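Local coordinates for putative gdp-fucose protein o-fucosyltransferase 1 (Caenorhabditis elegans, PDB 3ZY4) that belongs to the protein O-fucosyltransferase family and has the two-domain build of GT-B glycosyltransferases, at residues 40-45 with 73-78. Residues are numbered along the deposited sequence; the frame is centred on the assembly and turned at random.
Sequences TLVLPN and RVVTMQ
Leu41 and Val42 pair in parallel with Val74 and Val75, three backbone hydrogen bonds joining the strands: Leu41 N to Arg73 O, Val75 N to Leu41 O, and Leu43 N to Val75 O at 2.9 Å and 169°. The short strand 74-75 thus borders strand 40-48, which also pairs in parallel with strand 10-13, consistent with the N-terminal Rossmann-like half of a GT-B fold. Beta-branched Val42, Val74 and Val75 suit the extended backbone. On the face of Val42 and Val75, their CG2 methyls meet at 4.0 Å. The Thr40 methyl CG2 also packs on Val75 CG2, at 3.8 Å. With CG2 anti to the backbone N, Thr40 OG1 sits beside the aliphatic CG and CD of Arg73, while its hydrogen bond goes to Asp6. Val74 lies on the opposite face with Leu41, and Leu43, just past the paired residues, lays both methyls against it, with CD1 3.9 Å from Val74 CB; Val68 of helix 65-68 touches both Leu43 and Val74 and adds to this apolar cluster. Beyond the last ladder bond the chains part, and Thr76 becomes the N-cap of helix 77-88. Here a water accepts from Met77 N and gives a weak bond to Leu43 O, bridging the gap. Long and unbranched, Met77 can fold back, bent at chi2 (64°) and chi3 (77°), which brings its SD to 3.8 Å from Val42 CG1.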
ATOM      1  N   THR A  40     -15.412  -1.145  19.566  1.00 16.50           N
ATOM      2  CA  THR A  40     -16.461  -0.257  19.052  1.00 15.55           C
ATOM      3  C   THR A  40     -16.048   0.324  17.707  1.00 14.14           C
ATOM      4  O   THR A  40     -14.905   0.798  17.551  1.00 14.61           O
ATOM      5  CB  THR A  40     -16.702   0.929  19.973  1.00 15.04           C
ATOM      6  OG1 THR A  40     -17.262   0.480  21.201  1.00 17.12           O
ATOM      7  CG2 THR A  40     -17.693   1.942  19.312  1.00 18.09           C
ATOM      8  N   LEU A  41     -16.966   0.291  16.742  1.00 12.89           N
ATOM      9  CA  LEU A  41     -16.652   0.789  15.408  1.00 13.11           C
ATOM     10  C   LEU A  41     -17.121   2.228  15.336  1.00 12.24           C
ATOM     11  O   LEU A  41     -18.295   2.496  15.574  1.00 13.67           O
ATOM     12  CB  LEU A  41     -17.329  -0.071  14.295  1.00 11.51           C
ATOM     13  CG  LEU A  41     -16.993   0.480  12.890  1.00 11.52           C
ATOM     14  CD1 LEU A  41     -15.480   0.482  12.603  1.00 11.92           C
ATOM     15  CD2 LEU A  41     -17.790  -0.267  11.771  1.00 14.32           C
ATOM     16  N   VAL A  42     -16.220   3.145  14.987  1.00 13.27           N
ATOM     17  CA  VAL A  42     -16.611   4.522  14.640  1.00 13.63           C
ATOM     18  C   VAL A  42     -17.164   4.523  13.213  1.00 14.00           C
ATOM     19  O   VAL A  42     -16.486   4.145  12.251  1.00 13.24           O
ATOM     20  CB  VAL A  42     -15.415   5.477  14.697  1.00 13.41           C
ATOM     21  CG1 VAL A  42     -15.875   6.882  14.410  1.00 13.72           C
ATOM     22  CG2 VAL A  42     -14.733   5.410  16.051  1.00 14.07           C
ATOM     23  N   LEU A  43     -18.417   4.936  13.089  1.00 14.71           N
ATOM     24  CA  LEU A  43     -19.099   4.864  11.830  1.00 15.51           C
ATOM     25  C   LEU A  43     -18.470   5.921  10.942  1.00 15.84           C
ATOM     26  O   LEU A  43     -18.189   7.013  11.410  1.00 16.71           O
ATOM     27  CB  LEU A  43     -20.584   5.112  12.028  1.00 15.55           C
ATOM     28  CG  LEU A  43     -21.282   3.979  12.790  1.00 15.46           C
ATOM     29  CD1 LEU A  43     -22.652   4.448  13.344  1.00 16.67           C
ATOM     30  CD2 LEU A  43     -21.458   2.822  11.835  1.00 15.14           C
ATOM     31  N   PRO A  44     -18.207   5.579   9.670  1.00 16.14           N
ATOM     32  CA  PRO A  44     -17.406   6.500   8.847  1.00 15.97           C
ATOM     33  C   PRO A  44     -18.220   7.663   8.314  1.00 17.44           C
ATOM     34  O   PRO A  44     -19.450   7.605   8.292  1.00 17.91           O
ATOM     35  CB  PRO A  44     -17.026   5.632   7.652  1.00 15.62           C
ATOM     36  CG  PRO A  44     -18.254   4.742   7.491  1.00 16.32           C
ATOM     37  CD  PRO A  44     -18.556   4.358   8.924  1.00 17.07           C
ATOM     38  N   ASN A  45     -17.523   8.693   7.871  1.00 15.28           N
ATOM     39  CA  ASN A  45     -18.118   9.638   6.937  1.00 16.37           C
ATOM     40  C   ASN A  45     -17.919   9.038   5.563  1.00 14.91           C
ATOM     41  O   ASN A  45     -16.801   8.635   5.258  1.00 14.65           O
ATOM     42  CB  ASN A  45     -17.394  10.967   7.005  1.00 16.52           C
ATOM     43  CG  ASN A  45     -17.750  11.796   8.224  1.00 18.76           C
ATOM     44  OD1 ASN A  45     -18.865  11.720   8.748  1.00 17.93           O
ATOM     45  ND2 ASN A  45     -16.793  12.634   8.663  1.00 18.33           N
ATOM     46  N   ARG A  73     -21.392  -3.114  18.258  1.00 17.92           N
ATOM     47  CA  ARG A  73     -21.255  -1.831  18.942  1.00 18.94           C
ATOM     48  C   ARG A  73     -20.645  -0.727  18.027  1.00 18.05           C
ATOM     49  O   ARG A  73     -19.602  -0.919  17.395  1.00 17.28           O
ATOM     50  CB  ARG A  73     -20.391  -2.023  20.176  1.00 20.34           C
ATOM     51  CG  ARG A  73     -20.275  -0.817  21.070  1.00 22.27           C
ATOM     52  CD  ARG A  73     -19.592  -1.234  22.390  1.00 23.51           C
ATOM     53  NE  ARG A  73     -20.580  -1.603  23.404  1.00 26.83           N
ATOM     54  CZ  ARG A  73     -20.398  -2.522  24.351  1.00 27.14           C
ATOM     55  NH1 ARG A  73     -19.256  -3.195  24.422  1.00 27.32           N
ATOM     56  NH2 ARG A  73     -21.367  -2.767  25.237  1.00 28.75           N
ATOM     57  N   VAL A  74     -21.316   0.423  17.973  1.00 17.58           N
ATOM     58  CA  VAL A  74     -20.912   1.525  17.100  1.00 17.49           C
ATOM     59  C   VAL A  74     -21.027   2.861  17.825  1.00 17.26           C
ATOM     60  O   VAL A  74     -21.828   3.019  18.759  1.00 17.78           O
ATOM     61  CB  VAL A  74     -21.783   1.587  15.772  1.00 16.66           C
ATOM     62  CG1 VAL A  74     -21.501   0.411  14.845  1.00 17.45           C
ATOM     63  CG2 VAL A  74     -23.291   1.638  16.093  1.00 18.56           C
ATOM     64  N   VAL A  75     -20.261   3.836  17.366  1.00 17.73           N
ATOM     65  CA  VAL A  75     -20.533   5.229  17.741  1.00 18.05           C
ATOM     66  C   VAL A  75     -20.480   6.040  16.450  1.00 17.27           C
ATOM     67  O   VAL A  75     -19.787   5.667  15.494  1.00 16.51           O
ATOM     68  CB  VAL A  75     -19.525   5.801  18.769  1.00 17.84           C
ATOM     69  CG1 VAL A  75     -19.675   5.152  20.163  1.00 19.89           C
ATOM     70  CG2 VAL A  75     -18.092   5.620  18.274  1.00 19.35           C
ATOM     71  N   THR A  76     -21.219   7.142  16.392  1.00 17.52           N
ATOM     72  CA  THR A  76     -21.037   8.027  15.236  1.00 17.02           C
ATOM     73  C   THR A  76     -19.685   8.749  15.299  1.00 17.30           C
ATOM     74  O   THR A  76     -19.053   8.814  16.354  1.00 17.00           O
ATOM     75  CB  THR A  76     -22.180   9.064  15.124  1.00 17.82           C
ATOM     76  OG1 THR A  76     -22.073  10.008  16.194  1.00 18.22           O
ATOM     77  CG2 THR A  76     -23.548   8.335  15.188  1.00 18.85           C
ATOM     78  N   MET A  77     -19.258   9.290  14.157  1.00 16.79           N
ATOM     79  CA  MET A  77     -18.042  10.104  14.081  1.00 17.65           C
ATOM     80  C   MET A  77     -18.217  11.307  15.001  1.00 17.86           C
ATOM     81  O   MET A  77     -17.303  11.672  15.732  1.00 18.13           O
ATOM     82  CB  MET A  77     -17.808  10.589  12.630  1.00 17.65           C
ATOM     83  CG  MET A  77     -16.480  11.320  12.454  1.00 18.02           C
ATOM     84  SD  MET A  77     -15.054  10.200  12.782  1.00 18.65           S
ATOM     85  CE  MET A  77     -15.053   9.282  11.266  1.00 16.08           C
ATOM     86  N   GLN A  78     -19.425  11.873  15.022  1.00 19.44           N
ATOM     87  CA  GLN A  78     -19.728  12.988  15.936  1.00 20.87           C
ATOM     88  C   GLN A  78     -19.509  12.675  17.414  1.00 21.31           C
ATOM     89  O   GLN A  78     -18.861  13.446  18.124  1.00 22.49           O
ATOM     90  CB  GLN A  78     -21.144  13.523  15.705  1.00 22.12           C
ATOM     91  CG  GLN A  78     -21.239  14.420  14.487  1.00 24.00           C
ATOM     92  CD  GLN A  78     -20.789  15.817  14.804  1.00 26.04           C
ATOM     93  OE1 GLN A  78     -20.325  16.540  13.933  1.00 30.09           O
ATOM     94  NE2 GLN A  78     -20.910  16.199  16.063  1.00 26.79           N
TER
HETATM   95  O   HOH W   1     -20.948   8.913  11.662  1.00 28.83           O